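Side-chain contact in fructuronate-tagaturonate epimerase UxaE from Cohnella laeviribosi in complex with 1 glycerol (Cohnella laeviribosi, PDB 6IL9), which probably interconverts fructuronate and tagaturonate by epimerisation, using a zinc ion held in a TIM-barrel fold: residues S427-E431 with N432-Q436. Residues are numbered along the deposited sequence; the frame is centred on the assembly and turned at random.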
# COMPACT_ATOMS: atom_id res chain seq x y z
N SER A 427 1.59 -18.93 17.22
CA SER A 427 1.69 -17.89 18.24
C SER A 427 2.79 -16.88 17.92
O SER A 427 2.71 -15.73 18.37
CB SER A 427 1.92 -18.52 19.62
OG SER A 427 3.15 -19.23 19.68
N TYR A 428 3.81 -17.27 17.15
CA TYR A 428 4.83 -16.31 16.74
C TYR A 428 4.21 -15.10 16.04
O TYR A 428 4.69 -13.97 16.20
CB TYR A 428 5.82 -16.96 15.78
CG TYR A 428 6.87 -17.85 16.40
CD1 TYR A 428 7.74 -17.37 17.38
CD2 TYR A 428 7.02 -19.16 15.96
CE1 TYR A 428 8.73 -18.19 17.92
CE2 TYR A 428 8.00 -19.99 16.50
CZ TYR A 428 8.85 -19.50 17.47
OH TYR A 428 9.82 -20.34 17.97
N MET A 429 3.18 -15.32 15.22
CA MET A 429 2.61 -14.23 14.44
C MET A 429 1.71 -13.33 15.28
O MET A 429 1.09 -12.40 14.73
CB MET A 429 1.87 -14.77 13.22
CG MET A 429 2.83 -15.29 12.12
SD MET A 429 4.09 -14.14 11.47
CE MET A 429 5.48 -14.51 12.56
N ASN A 430 1.66 -13.56 16.59
CA ASN A 430 1.04 -12.63 17.53
C ASN A 430 2.06 -11.84 18.34
O ASN A 430 1.66 -11.04 19.18
CB ASN A 430 0.13 -13.38 18.51
CG ASN A 430 -1.06 -14.01 17.82
OD1 ASN A 430 -1.58 -13.47 16.84
ND2 ASN A 430 -1.48 -15.17 18.31
N GLU A 431 3.36 -12.03 18.11
CA GLU A 431 4.40 -11.42 18.92
C GLU A 431 5.12 -10.32 18.16
O GLU A 431 5.38 -10.46 16.96
CB GLU A 431 5.41 -12.46 19.38
CG GLU A 431 4.78 -13.58 20.18
CD GLU A 431 5.69 -14.79 20.30
OE1 GLU A 431 6.78 -14.78 19.68
OE2 GLU A 431 5.31 -15.74 21.02
N ASN A 432 5.49 -9.24 18.87
CA ASN A 432 6.14 -8.12 18.21
C ASN A 432 7.37 -8.55 17.43
O ASN A 432 7.53 -8.23 16.24
CB ASN A 432 6.55 -7.06 19.23
CG ASN A 432 5.39 -6.28 19.77
OD1 ASN A 432 4.30 -6.27 19.19
ND2 ASN A 432 5.62 -5.59 20.88
N ASP A 433 8.28 -9.26 18.10
CA ASP A 433 9.60 -9.43 17.50
C ASP A 433 9.57 -10.44 16.37
O ASP A 433 10.11 -10.19 15.30
CB ASP A 433 10.62 -9.79 18.58
CG ASP A 433 10.77 -8.67 19.60
OD1 ASP A 433 11.32 -7.60 19.25
OD2 ASP A 433 10.28 -8.83 20.73
N ALA A 434 8.90 -11.59 16.58
CA ALA A 434 8.77 -12.56 15.49
C ALA A 434 8.01 -11.97 14.30
O ALA A 434 8.34 -12.25 13.15
CB ALA A 434 8.08 -13.83 16.00
N ARG A 435 6.97 -11.17 14.56
CA ARG A 435 6.27 -10.52 13.45
C ARG A 435 7.23 -9.66 12.64
O ARG A 435 7.23 -9.70 11.40
CB ARG A 435 5.10 -9.67 13.96
CG ARG A 435 3.85 -10.50 14.27
CD ARG A 435 2.70 -9.61 14.72
NE ARG A 435 2.19 -8.74 13.66
CZ ARG A 435 1.34 -9.13 12.71
NH1 ARG A 435 0.91 -10.39 12.69
NH2 ARG A 435 0.93 -8.27 11.78
N GLN A 436 8.08 -8.87 13.31
CA GLN A 436 9.01 -8.02 12.56
C GLN A 436 10.03 -8.86 11.80
O GLN A 436 10.41 -8.52 10.68
CB GLN A 436 9.71 -7.05 13.50
CG GLN A 436 8.75 -6.03 14.08
CD GLN A 436 9.48 -4.83 14.63
OE1 GLN A 436 10.45 -4.97 15.38
NE2 GLN A 436 9.04 -3.64 14.26
O HOH W 1 2.39 -7.96 17.92
O HOH W 2 8.72 -12.73 19.33
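Arg435, on the first turn of helix 432-440, reaches back to the turn before it and gives NH1 to the carbonyl O of Met429 (2.9 Å). The acceptor lies at the guanidinium edge, 11° out of its plane, and the N-H points at it fairly straight (158°). A bend at chi3 (68°) after an extended chi2 carries the chain past this oxygen, with CD at 3.2 Å from Met429 O. The other guanidinium nitrogens face different parts of the fold: NH2 makes a salt bridge to Asp347 and NE bonds Gly312 O, while Leu373 and Arg377 of helix 369-382 pack on the side chain. Ala434 points its CB into the turn, where it meets Tyr428 CD1 obliquely at 3.8 Å. The methyl CE of Met429, on a chain bent at chi2 and chi3, comes to 3.7 Å from Ala434 O. Glu431 is the N-cap residue; its backbone O accepts Arg435 N at 3.0 Å, the first turn's i to i+4 bond. Its carboxylate reaches the helix start through a water, which donates to Glu431 OE1 (2.8 Å) and accepts from Ala434 N (3.0 Å); OE2 pairs with Arg415. With an alanine here in place of Arg435, Asp347 would probably lose this cationic partner and Met429 O its NH1 donor. The negative carboxylate, one water away from a backbone N-H at the helix start, is likely to be favoured by the helix dipole, while the guanidinium spreads its N-H groups over Met429 O, Gly312 O and Asp347.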